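Local structure of N-acetylneuraminic acid outer membrane channel protein NanC (Escherichia coli, 2WJQ) at residues T2-G7 with E17-V22; S33-T38 with D54-V59; Y184-Y189 with S206-V211. The protein forms a monomeric, weakly anion-selective beta-barrel channel that lets N-acetylneuraminic acid, the commonest sialic acid of host cell surfaces, enter through the bacterial outer membrane. All coordinates share one frame; numbering follows the deposited sequence.

In the fold
The three contacts are pairs of neighbouring antiparallel strands in the wall of one transmembrane barrel, and they follow each other along the chain without overlapping. Interaction 1 (2-7 with 17-22) lies between the other two, its centre about 10 Å from that of interaction 2 and about 12 Å from that of interaction 3, whereas the centres of interactions 2 and 3 are about 18 Å apart. Strand 15-25 pairs onward with strand 30-41, and strand 2-10 pairs with strand 199-214, which brings the chain ends together and closes the barrel. Detergent or n-octane tails cover outward residues of all three, while their charged side chains gather on the channel face.

Interaction 1. Residues T2-G7 with E17-V22; sequences TLDVRG and ETRLKV. With LDA (lauryl dimethylamine-N-oxide), chain M; OCT (N-octane), chain D; LDA (lauryl dimethylamine-N-oxide), chain L.
D4 OD1 is gripped by several groups: water 1 donates to it at 2.6 Å, Y184 OH hydrogen-bonds to it, and R19 NH2 reaches it across the strands in a weak hydrogen bond, part of a salt bridge, of 3.4 Å. The carboxylate stands perpendicular to the R19 guanidinium and meets it at the edge. Water 1 also accepts from R19 NE at 2.9 Å. The R6 guanidinium lies flat on R19, centres 3.7 Å apart and planes at 16°. Both chains leave with CG opposite the backbone N (chi1 -169° in R6, -171° in R19) and bend at chi3, which sets the groups offset, one over the other; CD of K21 covers the other face of R19. D4 beside R19, and E17, whose OE1 water 2 links to R6 NH2, probably offset part of the arginine charge; E17 OE2 is held by R10 and R208. D4 with K21 and R6 with R19 are the hydrogen-bonded antiparallel pairs. On the other surface V5 CG1 lies 3.7 Å from C3 of an n-octane, and T18 CG2 touches a detergent tail. An arginine-lined interior behind an apolar exterior suits the first hairpin of a KdgM-family barrel that passes acidic sugars.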
loop_
_atom_site.group_PDB
_atom_site.type_symbol
_atom_site.label_atom_id
_atom_site.label_comp_id
_atom_site.label_asym_id
_atom_site.label_seq_id
_atom_site.Cartn_x
_atom_site.Cartn_y
_atom_site.Cartn_z
ATOM N N THR A 2 15.000 -5.552 6.614
ATOM C CA THR A 2 14.055 -6.608 6.355
ATOM C C THR A 2 13.894 -6.798 4.848
ATOM O O THR A 2 13.836 -5.805 4.099
ATOM C CB THR A 2 12.708 -6.245 6.986
ATOM O OG1 THR A 2 12.880 -6.094 8.410
ATOM C CG2 THR A 2 11.685 -7.313 6.722
ATOM N N LEU A 3 13.850 -8.060 4.421
ATOM C CA LEU A 3 13.455 -8.429 3.061
ATOM C C LEU A 3 12.081 -9.072 3.126
ATOM O O LEU A 3 11.831 -9.942 3.966
ATOM C CB LEU A 3 14.462 -9.380 2.427
ATOM C CG LEU A 3 14.266 -9.770 0.956
ATOM C CD1 LEU A 3 14.346 -8.543 0.050
ATOM C CD2 LEU A 3 15.312 -10.805 0.514
ATOM N N ASP A 4 11.187 -8.623 2.257
ATOM C CA ASP A 4 9.836 -9.128 2.174
ATOM C C ASP A 4 9.637 -9.674 0.761
ATOM O O ASP A 4 9.950 -8.984 -0.229
ATOM C CB ASP A 4 8.867 -7.996 2.471
ATOM C CG ASP A 4 7.436 -8.469 2.719
ATOM O OD1 ASP A 4 6.802 -9.064 1.822
ATOM O OD2 ASP A 4 6.914 -8.184 3.818
ATOM N N VAL A 5 9.155 -10.910 0.669
ATOM C CA VAL A 5 8.843 -11.561 -0.615
ATOM C C VAL A 5 7.372 -11.965 -0.597
ATOM O O VAL A 5 6.920 -12.612 0.345
ATOM C CB VAL A 5 9.761 -12.774 -0.829
ATOM C CG1 VAL A 5 9.503 -13.429 -2.179
ATOM C CG2 VAL A 5 11.221 -12.319 -0.768
ATOM N N ARG A 6 6.610 -11.560 -1.619
ATOM C CA ARG A 6 5.167 -11.768 -1.606
ATOM C C ARG A 6 4.671 -12.160 -2.976
ATOM O O ARG A 6 5.132 -11.611 -3.976
ATOM C CB ARG A 6 4.443 -10.507 -1.175
ATOM C CG ARG A 6 2.977 -10.699 -0.889
ATOM C CD ARG A 6 2.318 -9.359 -0.514
ATOM N NE ARG A 6 2.214 -8.469 -1.675
ATOM C CZ ARG A 6 1.842 -7.190 -1.622
ATOM N NH1 ARG A 6 1.523 -6.621 -0.466
ATOM N NH2 ARG A 6 1.772 -6.478 -2.740
ATOM N N GLY A 7 3.739 -13.096 -3.005
ATOM C CA GLY A 7 3.058 -13.498 -4.230
ATOM C C GLY A 7 1.586 -13.329 -4.009
ATOM O O GLY A 7 1.085 -13.592 -2.904
ATOM N N GLU A 17 0.656 -11.371 -9.092
ATOM C CA GLU A 17 1.691 -10.380 -8.800
ATOM C C GLU A 17 2.723 -10.922 -7.834
ATOM O O GLU A 17 2.430 -11.832 -7.027
ATOM C CB GLU A 17 1.099 -9.053 -8.292
ATOM C CG GLU A 17 -0.024 -9.158 -7.304
ATOM C CD GLU A 17 -0.600 -7.796 -6.893
ATOM O OE1 GLU A 17 0.145 -6.771 -6.921
ATOM O OE2 GLU A 17 -1.789 -7.762 -6.506
ATOM N N THR A 18 3.938 -10.392 -7.953
ATOM C CA THR A 18 4.977 -10.653 -6.984
ATOM C C THR A 18 5.583 -9.330 -6.550
ATOM O O THR A 18 5.634 -8.359 -7.329
ATOM C CB THR A 18 6.081 -11.597 -7.517
ATOM O OG1 THR A 18 6.811 -10.950 -8.551
ATOM C CG2 THR A 18 5.497 -12.879 -8.058
ATOM N N ARG A 19 6.013 -9.288 -5.295
ATOM C CA ARG A 19 6.732 -8.159 -4.759
ATOM C C ARG A 19 8.024 -8.599 -4.043
ATOM O O ARG A 19 8.023 -9.578 -3.299
ATOM C CB ARG A 19 5.839 -7.394 -3.785
ATOM C CG ARG A 19 6.428 -6.047 -3.335
ATOM C CD ARG A 19 5.507 -5.320 -2.392
ATOM N NE ARG A 19 5.438 -6.042 -1.115
ATOM C CZ ARG A 19 4.811 -5.617 -0.025
ATOM N NH1 ARG A 19 4.174 -4.453 -0.014
ATOM N NH2 ARG A 19 4.832 -6.374 1.072
ATOM N N LEU A 20 9.108 -7.863 -4.277
ATOM C CA LEU A 20 10.334 -7.970 -3.487
ATOM C C LEU A 20 10.559 -6.590 -2.883
ATOM O O LEU A 20 10.656 -5.610 -3.626
ATOM C CB LEU A 20 11.523 -8.287 -4.383
ATOM C CG LEU A 20 11.566 -9.629 -5.088
ATOM C CD1 LEU A 20 10.422 -9.794 -6.073
ATOM C CD2 LEU A 20 12.933 -9.742 -5.831
ATOM N N LYS A 21 10.655 -6.510 -1.561
ATOM C CA LYS A 21 10.738 -5.243 -0.848
ATOM C C LYS A 21 11.841 -5.309 0.196
ATOM O O LYS A 21 11.898 -6.282 0.986
ATOM C CB LYS A 21 9.403 -4.974 -0.177
ATOM C CG LYS A 21 9.312 -3.738 0.695
ATOM C CD LYS A 21 7.889 -3.625 1.282
ATOM C CE LYS A 21 7.658 -2.301 1.986
ATOM N NZ LYS A 21 6.352 -2.299 2.700
ATOM N N VAL A 22 12.701 -4.290 0.235
ATOM C CA VAL A 22 13.709 -4.191 1.289
ATOM C C VAL A 22 13.487 -2.882 2.034
ATOM O O VAL A 22 13.316 -1.812 1.397
ATOM C CB VAL A 22 15.162 -4.305 0.715
ATOM C CG1 VAL A 22 15.453 -3.195 -0.276
ATOM C CG2 VAL A 22 16.205 -4.319 1.842
HETATM N N1 LDA M . 2.166 -16.619 -14.910
HETATM O O1 LDA M . 3.015 -17.223 -15.607
HETATM C CM1 LDA M . 1.477 -15.639 -15.767
HETATM C CM2 LDA M . 1.146 -17.577 -14.455
HETATM C C1 LDA M . 2.787 -15.930 -13.773
HETATM C C2 LDA M . 3.515 -16.909 -12.843
HETATM C C3 LDA M . 4.029 -16.185 -11.594
HETATM C C4 LDA M . 3.353 -16.675 -10.313
HETATM C C5 LDA M . 3.636 -15.740 -9.136
HETATM C C6 LDA M . 3.378 -16.383 -7.769
HETATM C C7 LDA M . 1.970 -16.113 -7.252
HETATM C C8 LDA M . 1.689 -16.766 -5.902
HETATM C C9 LDA M . 0.193 -16.732 -5.609
HETATM C C10 LDA M . -0.151 -17.022 -4.151
HETATM C C11 LDA M . -1.638 -17.320 -4.008
HETATM C C12 LDA M . -2.188 -16.890 -2.651
HETATM C C1 OCT D . 8.166 -15.318 -6.110
HETATM C C2 OCT D . 7.120 -15.084 -5.007
HETATM C C3 OCT D . 7.377 -15.980 -3.790
HETATM C C4 OCT D . 6.153 -16.079 -2.866
HETATM C C5 OCT D . 6.607 -16.137 -1.409
HETATM C C6 OCT D . 5.842 -17.171 -0.593
HETATM C C7 OCT D . 6.537 -17.396 0.760
HETATM C C8 OCT D . 5.848 -18.481 1.599
HETATM N N1 LDA L . 12.783 -4.314 -13.944
HETATM O O1 LDA L . 13.115 -4.590 -15.126
HETATM C CM1 LDA L . 11.783 -3.233 -13.994
HETATM C CM2 LDA L . 12.178 -5.523 -13.357
HETATM C C1 LDA L . 13.942 -3.892 -13.161
HETATM C C2 LDA L . 13.567 -3.779 -11.682
HETATM C C3 LDA L . 14.442 -2.777 -10.939
HETATM C C4 LDA L . 15.315 -3.456 -9.896
HETATM C C5 LDA L . 16.129 -2.435 -9.111
HETATM C C6 LDA L . 16.297 -2.860 -7.658
HETATM C C7 LDA L . 15.020 -2.633 -6.848
HETATM C C8 LDA L . 15.168 -3.180 -5.429
HETATM C C9 LDA L . 14.042 -4.139 -5.057
HETATM C C10 LDA L . 14.354 -4.833 -3.735
HETATM C C11 LDA L . 15.228 -6.069 -3.924
HETATM C C12 LDA L . 16.386 -6.105 -2.926
HETATM O O HOH W 1 7.084 -8.330 -0.618
HETATM O O HOH W 2 2.616 -6.957 -5.517
#

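Interaction 2. Residues S33-T38 with D54-V59; sequences SMESNT and DVQVEV. With LDA (lauryl dimethylamine-N-oxide), chain L.
S33 and E58 form a hydrogen-bonded antiparallel pair, S33 N giving its proton to E58 O at 2.9 Å and S33 O accepting from E58 N; the S33 hydroxyl turns instead to S23 and the carbonyl of V22. M34 lies alongside V57 on the lipid-facing surface. Its chain bends at chi3 (-73°), bringing CE against V57 CG2 at 3.4 Å, a tight methyl contact, while its CG touches a detergent tail. E35 returns to the channel face, where its chain runs beside that of Q56. Its OE2 accepts a straight bond from N37 ND2 through the anti lone pair, at 2.8 Å, and a weak, bent one from Q56 NE2 at 3.0 Å; the carboxylate and the Q56 amide are nearly perpendicular. S36 points outward again, and water 4 bridges its OG to D54 O. At N37 the amide nitrogen spends both protons on acids: besides E35, N37 ND2 donates to the syn lone pair of D54 OD1 at 2.8 Å, both acceptors close to the amide plane. This holds the amide's rotation and probably eases the closeness of two carboxylates. A leucine in place of N37 would probably leave E35 and D54 without the donor that bridges them, each held by weaker bonds to Q56 and H78 and freer to turn. Strand 30-41 is flanked on its other edge by strand 15-25, with R19 and K21 packing on E35, while strand 54-64 pairs beyond with strand 69-80, where F79 touches V55 and H78 bonds weakly to D54.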
loop_
_atom_site.group_PDB
_atom_site.type_symbol
_atom_site.label_atom_id
_atom_site.label_comp_id
_atom_site.label_asym_id
_atom_site.label_seq_id
_atom_site.Cartn_x
_atom_site.Cartn_y
_atom_site.Cartn_z
ATOM N N SER A 33 12.415 2.359 2.247
ATOM C CA SER A 33 12.055 1.120 1.622
ATOM C C SER A 33 12.197 1.247 0.110
ATOM O O SER A 33 12.030 2.332 -0.464
ATOM C CB SER A 33 10.593 0.778 1.967
ATOM O OG SER A 33 10.299 -0.544 1.590
ATOM N N MET A 34 12.488 0.136 -0.532
ATOM C CA MET A 34 12.489 0.070 -1.988
ATOM C C MET A 34 11.866 -1.243 -2.379
ATOM O O MET A 34 12.070 -2.255 -1.704
ATOM C CB MET A 34 13.912 0.138 -2.498
ATOM C CG MET A 34 14.059 0.356 -3.979
ATOM S SD MET A 34 15.815 0.764 -4.415
ATOM C CE MET A 34 15.951 2.419 -3.808
ATOM N N GLU A 35 11.094 -1.237 -3.457
ATOM C CA GLU A 35 10.471 -2.464 -3.907
ATOM C C GLU A 35 10.256 -2.520 -5.401
ATOM O O GLU A 35 10.210 -1.493 -6.084
ATOM C CB GLU A 35 9.117 -2.651 -3.229
ATOM C CG GLU A 35 8.104 -1.622 -3.626
ATOM C CD GLU A 35 6.779 -1.799 -2.896
ATOM O OE1 GLU A 35 6.779 -1.727 -1.646
ATOM O OE2 GLU A 35 5.736 -1.983 -3.580
ATOM N N SER A 36 10.107 -3.740 -5.880
ATOM C CA SER A 36 9.797 -4.013 -7.277
ATOM C C SER A 36 8.569 -4.888 -7.266
ATOM O O SER A 36 8.511 -5.842 -6.487
ATOM C CB SER A 36 10.957 -4.759 -7.904
ATOM O OG SER A 36 10.704 -5.120 -9.250
ATOM N N ASN A 37 7.600 -4.563 -8.115
ATOM C CA ASN A 37 6.366 -5.313 -8.270
ATOM C C ASN A 37 6.245 -5.783 -9.702
ATOM O O ASN A 37 6.569 -5.030 -10.637
ATOM C CB ASN A 37 5.142 -4.443 -7.954
ATOM C CG ASN A 37 5.039 -4.090 -6.506
ATOM O OD1 ASN A 37 4.589 -4.899 -5.684
ATOM N ND2 ASN A 37 5.413 -2.868 -6.173
ATOM N N THR A 38 5.795 -7.024 -9.884
ATOM C CA THR A 38 5.565 -7.580 -11.219
ATOM C C THR A 38 4.074 -7.972 -11.281
ATOM O O THR A 38 3.428 -8.266 -10.245
ATOM C CB THR A 38 6.534 -8.759 -11.523
ATOM O OG1 THR A 38 7.893 -8.345 -11.280
ATOM C CG2 THR A 38 6.469 -9.199 -12.985
ATOM N N ASP A 54 6.664 -2.321 -11.801
ATOM C CA ASP A 54 6.907 -0.988 -11.263
ATOM C C ASP A 54 7.989 -1.042 -10.215
ATOM O O ASP A 54 8.384 -2.129 -9.748
ATOM C CB ASP A 54 5.638 -0.321 -10.700
ATOM C CG ASP A 54 5.163 -0.916 -9.360
ATOM O OD1 ASP A 54 5.981 -1.344 -8.508
ATOM O OD2 ASP A 54 3.930 -0.906 -9.145
ATOM N N VAL A 55 8.483 0.133 -9.879
ATOM C CA VAL A 55 9.444 0.280 -8.807
ATOM C C VAL A 55 8.909 1.409 -7.928
ATOM O O VAL A 55 8.330 2.391 -8.439
ATOM C CB VAL A 55 10.866 0.540 -9.357
ATOM C CG1 VAL A 55 11.856 0.894 -8.222
ATOM C CG2 VAL A 55 11.382 -0.679 -10.186
ATOM N N GLN A 56 9.030 1.237 -6.606
ATOM C CA GLN A 56 8.685 2.273 -5.659
ATOM C C GLN A 56 9.779 2.428 -4.623
ATOM O O GLN A 56 10.368 1.447 -4.171
ATOM C CB GLN A 56 7.378 1.978 -4.904
ATOM C CG GLN A 56 6.298 1.359 -5.743
ATOM C CD GLN A 56 4.934 1.469 -5.122
ATOM O OE1 GLN A 56 4.445 2.563 -4.881
ATOM N NE2 GLN A 56 4.301 0.329 -4.872
ATOM N N VAL A 57 9.991 3.674 -4.216
ATOM C CA VAL A 57 10.938 4.012 -3.181
ATOM C C VAL A 57 10.193 4.912 -2.229
ATOM O O VAL A 57 9.411 5.788 -2.665
ATOM C CB VAL A 57 12.180 4.729 -3.760
ATOM C CG1 VAL A 57 13.100 5.175 -2.637
ATOM C CG2 VAL A 57 12.926 3.808 -4.703
ATOM N N GLU A 58 10.406 4.689 -0.942
ATOM C CA GLU A 58 9.718 5.436 0.090
ATOM C C GLU A 58 10.679 5.806 1.211
ATOM O O GLU A 58 11.539 4.997 1.612
ATOM C CB GLU A 58 8.542 4.615 0.634
ATOM C CG GLU A 58 7.558 5.405 1.516
ATOM C CD GLU A 58 6.387 4.536 2.015
ATOM O OE1 GLU A 58 6.170 3.455 1.426
ATOM O OE2 GLU A 58 5.697 4.923 2.990
ATOM N N VAL A 59 10.568 7.045 1.684
ATOM C CA VAL A 59 11.342 7.475 2.831
ATOM C C VAL A 59 10.422 8.282 3.747
ATOM O O VAL A 59 9.527 8.994 3.292
ATOM C CB VAL A 59 12.577 8.343 2.408
ATOM C CG1 VAL A 59 13.339 8.770 3.600
ATOM C CG2 VAL A 59 13.510 7.572 1.451
HETATM N N1 LDA L . 12.783 -4.314 -13.944
HETATM O O1 LDA L . 13.115 -4.590 -15.126
HETATM C CM1 LDA L . 11.783 -3.233 -13.994
HETATM C CM2 LDA L . 12.178 -5.523 -13.357
HETATM C C1 LDA L . 13.942 -3.892 -13.161
HETATM C C2 LDA L . 13.567 -3.779 -11.682
HETATM C C3 LDA L . 14.442 -2.777 -10.939
HETATM C C4 LDA L . 15.315 -3.456 -9.896
HETATM C C5 LDA L . 16.129 -2.435 -9.111
HETATM C C6 LDA L . 16.297 -2.860 -7.658
HETATM C C7 LDA L . 15.020 -2.633 -6.848
HETATM C C8 LDA L . 15.168 -3.180 -5.429
HETATM C C9 LDA L . 14.042 -4.139 -5.057
HETATM C C10 LDA L . 14.354 -4.833 -3.735
HETATM C C11 LDA L . 15.228 -6.069 -3.924
HETATM C C12 LDA L . 16.386 -6.105 -2.926
HETATM O O HOH W 3 7.122 1.400 -0.352
HETATM O O HOH W 4 9.934 -3.961 -11.461
#

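Interaction 3. Residues Y184-Y189 with S206-V211; sequences YIEYDY and SYRIGV. With OCT (N-octane), chain G; LDA (lauryl dimethylamine-N-oxide), chain M; OCT (N-octane), chain H.
A salt-bridge network on the channel face of the barrel wall joins E186 and D188 of strand 181-189 to R208 of its neighbour in the barrel, strand 199-214. R208 NH1 donates to E186 OE1 at 3.0 Å, reaching it from above the carboxylate plane, which stands at 85° to the guanidinium. D188 OD2 lies over a guanidinium face, 3.1 Å from R208 NH1, an attraction of charges without an N-H aimed at it. With CG opposite the carbonyl carbon (chi1 -68°) and the chain extended to NE, R208 stretches past both acids, and its NH2 continues to E17. E186 OE1 and D188 OD1 are only 2.6 Å apart, a distance at which one of the two acids probably carries a proton. Farther along, the Y184 ring covers G210, whose CA sits 3.9 Å from the ring centroid, over the face. A beta carbon on G210 would run into that ring, whose hydroxyl reaches D4. On the outer surface Y187 and Y207 lie side by side with planes at 49°, Y207 CE2 meeting the edge of the Y187 ring at 3.7 Å from CD1. An n-octane covers one face of Y187 and touches Y207 OH, and I209 meets a detergent tail. Outward tyrosines against alkyl chains, with a charged network inside, are characteristic of a transmembrane porin barrel, here next to the seam where strand 199-214 joins strand 2-10.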
loop_
_atom_site.group_PDB
_atom_site.type_symbol
_atom_site.label_atom_id
_atom_site.label_comp_id
_atom_site.label_asym_id
_atom_site.label_seq_id
_atom_site.Cartn_x
_atom_site.Cartn_y
_atom_site.Cartn_z
ATOM N N TYR A 184 3.393 -14.850 6.328
ATOM C CA TYR A 184 2.091 -14.265 6.473
ATOM C C TYR A 184 1.167 -14.624 5.327
ATOM O O TYR A 184 1.621 -14.937 4.221
ATOM C CB TYR A 184 2.188 -12.754 6.619
ATOM C CG TYR A 184 2.767 -12.016 5.429
ATOM C CD1 TYR A 184 4.143 -11.760 5.336
ATOM C CD2 TYR A 184 1.941 -11.547 4.414
ATOM C CE1 TYR A 184 4.667 -11.083 4.275
ATOM C CE2 TYR A 184 2.456 -10.859 3.342
ATOM C CZ TYR A 184 3.826 -10.626 3.278
ATOM O OH TYR A 184 4.338 -9.934 2.213
ATOM N N ILE A 185 -0.129 -14.543 5.615
ATOM C CA ILE A 185 -1.167 -14.682 4.612
ATOM C C ILE A 185 -2.023 -13.422 4.635
ATOM O O ILE A 185 -2.119 -12.724 5.651
ATOM C CB ILE A 185 -2.012 -15.964 4.802
ATOM C CG1 ILE A 185 -2.904 -15.854 6.040
ATOM C CG2 ILE A 185 -1.083 -17.188 4.868
ATOM C CD1 ILE A 185 -3.631 -17.135 6.406
ATOM N N GLU A 186 -2.652 -13.142 3.504
ATOM C CA GLU A 186 -3.340 -11.881 3.339
ATOM C C GLU A 186 -4.518 -12.013 2.388
ATOM O O GLU A 186 -4.444 -12.724 1.377
ATOM C CB GLU A 186 -2.329 -10.827 2.866
ATOM C CG GLU A 186 -2.921 -9.538 2.361
ATOM C CD GLU A 186 -1.861 -8.527 1.915
ATOM O OE1 GLU A 186 -2.247 -7.476 1.355
ATOM O OE2 GLU A 186 -0.650 -8.777 2.134
ATOM N N TYR A 187 -5.613 -11.356 2.746
ATOM C CA TYR A 187 -6.759 -11.200 1.860
ATOM C C TYR A 187 -6.995 -9.714 1.693
ATOM O O TYR A 187 -7.015 -8.977 2.700
ATOM C CB TYR A 187 -8.023 -11.867 2.441
ATOM C CG TYR A 187 -9.249 -11.446 1.688
ATOM C CD1 TYR A 187 -9.513 -11.969 0.429
ATOM C CD2 TYR A 187 -10.105 -10.480 2.196
ATOM C CE1 TYR A 187 -10.603 -11.555 -0.298
ATOM C CE2 TYR A 187 -11.197 -10.043 1.467
ATOM C CZ TYR A 187 -11.443 -10.591 0.220
ATOM O OH TYR A 187 -12.519 -10.165 -0.514
ATOM N N ASP A 188 -7.177 -9.271 0.440
ATOM C CA ASP A 188 -7.589 -7.891 0.162
ATOM C C ASP A 188 -8.875 -7.850 -0.666
ATOM O O ASP A 188 -9.086 -8.685 -1.548
ATOM C CB ASP A 188 -6.514 -7.098 -0.577
ATOM C CG ASP A 188 -5.135 -7.444 -0.131
ATOM O OD1 ASP A 188 -4.768 -7.008 0.984
ATOM O OD2 ASP A 188 -4.435 -8.153 -0.892
ATOM N N TYR A 189 -9.749 -6.919 -0.340
ATOM C CA TYR A 189 -10.849 -6.592 -1.235
ATOM C C TYR A 189 -10.528 -5.213 -1.817
ATOM O O TYR A 189 -10.376 -4.237 -1.104
ATOM C CB TYR A 189 -12.216 -6.634 -0.549
ATOM C CG TYR A 189 -13.326 -6.334 -1.517
ATOM C CD1 TYR A 189 -14.108 -5.187 -1.397
ATOM C CD2 TYR A 189 -13.530 -7.156 -2.621
ATOM C CE1 TYR A 189 -15.102 -4.893 -2.342
ATOM C CE2 TYR A 189 -14.516 -6.881 -3.546
ATOM C CZ TYR A 189 -15.293 -5.760 -3.405
ATOM O OH TYR A 189 -16.251 -5.533 -4.365
ATOM N N SER A 206 -8.254 -10.309 -3.684
ATOM C CA SER A 206 -6.819 -10.499 -3.794
ATOM C C SER A 206 -6.360 -11.429 -2.668
ATOM O O SER A 206 -6.711 -11.230 -1.507
ATOM C CB SER A 206 -6.118 -9.138 -3.747
ATOM O OG SER A 206 -4.719 -9.244 -3.620
ATOM N N TYR A 207 -5.622 -12.462 -3.037
ATOM C CA TYR A 207 -5.154 -13.458 -2.089
ATOM C C TYR A 207 -3.646 -13.478 -2.179
ATOM O O TYR A 207 -3.103 -13.709 -3.264
ATOM C CB TYR A 207 -5.721 -14.828 -2.452
ATOM C CG TYR A 207 -7.225 -14.815 -2.653
ATOM C CD1 TYR A 207 -7.788 -14.635 -3.927
ATOM C CD2 TYR A 207 -8.088 -14.948 -1.572
ATOM C CE1 TYR A 207 -9.186 -14.613 -4.105
ATOM C CE2 TYR A 207 -9.474 -14.936 -1.741
ATOM C CZ TYR A 207 -10.020 -14.766 -2.997
ATOM O OH TYR A 207 -11.396 -14.745 -3.143
ATOM N N ARG A 208 -2.976 -13.266 -1.047
ATOM C CA ARG A 208 -1.510 -13.146 -1.004
ATOM C C ARG A 208 -0.861 -14.015 0.070
ATOM O O ARG A 208 -1.444 -14.288 1.128
ATOM C CB ARG A 208 -1.118 -11.687 -0.788
ATOM C CG ARG A 208 -1.432 -10.777 -1.965
ATOM C CD ARG A 208 -1.411 -9.343 -1.571
ATOM N NE ARG A 208 -1.680 -8.481 -2.716
ATOM C CZ ARG A 208 -1.889 -7.173 -2.633
ATOM N NH1 ARG A 208 -1.842 -6.551 -1.462
ATOM N NH2 ARG A 208 -2.122 -6.485 -3.729
ATOM N N ILE A 209 0.351 -14.464 -0.229
ATOM C CA ILE A 209 1.181 -15.154 0.737
ATOM C C ILE A 209 2.571 -14.574 0.642
ATOM O O ILE A 209 3.062 -14.225 -0.445
ATOM C CB ILE A 209 1.238 -16.683 0.485
ATOM C CG1 ILE A 209 -0.154 -17.304 0.552
ATOM C CG2 ILE A 209 2.078 -17.387 1.562
ATOM C CD1 ILE A 209 -0.164 -18.794 0.063
ATOM N N GLY A 210 3.226 -14.469 1.782
ATOM C CA GLY A 210 4.561 -13.939 1.792
ATOM C C GLY A 210 5.359 -14.288 3.010
ATOM O O GLY A 210 4.890 -14.983 3.924
ATOM N N VAL A 211 6.585 -13.800 3.010
ATOM C CA VAL A 211 7.428 -13.914 4.175
ATOM C C VAL A 211 8.322 -12.672 4.298
ATOM O O VAL A 211 8.833 -12.132 3.308
ATOM C CB VAL A 211 8.239 -15.212 4.171
ATOM C CG1 VAL A 211 9.134 -15.309 2.944
ATOM C CG2 VAL A 211 9.057 -15.348 5.485
HETATM C C1 OCT G . -12.038 -13.650 3.636
HETATM C C2 OCT G . -12.222 -14.263 2.244
HETATM C C3 OCT G . -13.438 -13.676 1.506
HETATM C C4 OCT G . -13.690 -14.442 0.206
HETATM C C5 OCT G . -14.707 -13.746 -0.708
HETATM C C6 OCT G . -14.727 -14.400 -2.104
HETATM C C7 OCT G . -16.130 -14.853 -2.538
HETATM C C8 OCT G . -16.068 -16.178 -3.308
HETATM N N1 LDA M . 2.166 -16.619 -14.910
HETATM O O1 LDA M . 3.015 -17.223 -15.607
HETATM C CM1 LDA M . 1.477 -15.639 -15.767
HETATM C CM2 LDA M . 1.146 -17.577 -14.455
HETATM C C1 LDA M . 2.787 -15.930 -13.773
HETATM C C2 LDA M . 3.515 -16.909 -12.843
HETATM C C3 LDA M . 4.029 -16.185 -11.594
HETATM C C4 LDA M . 3.353 -16.675 -10.313
HETATM C C5 LDA M . 3.636 -15.740 -9.136
HETATM C C6 LDA M . 3.378 -16.383 -7.769
HETATM C C7 LDA M . 1.970 -16.113 -7.252
HETATM C C8 LDA M . 1.689 -16.766 -5.902
HETATM C C9 LDA M . 0.193 -16.732 -5.609
HETATM C C10 LDA M . -0.151 -17.022 -4.151
HETATM C C11 LDA M . -1.638 -17.320 -4.008
HETATM C C12 LDA M . -2.188 -16.890 -2.651
HETATM C C1 OCT H . -13.686 -9.617 6.541
HETATM C C2 OCT H . -13.281 -9.816 5.073
HETATM C C3 OCT H . -14.494 -10.042 4.151
HETATM C C4 OCT H . -14.633 -8.924 3.096
HETATM C C5 OCT H . -15.982 -8.983 2.359
HETATM C C6 OCT H . -15.843 -9.035 0.825
HETATM C C7 OCT H . -16.284 -10.400 0.260
HETATM C C8 OCT H . -17.157 -10.250 -0.994
#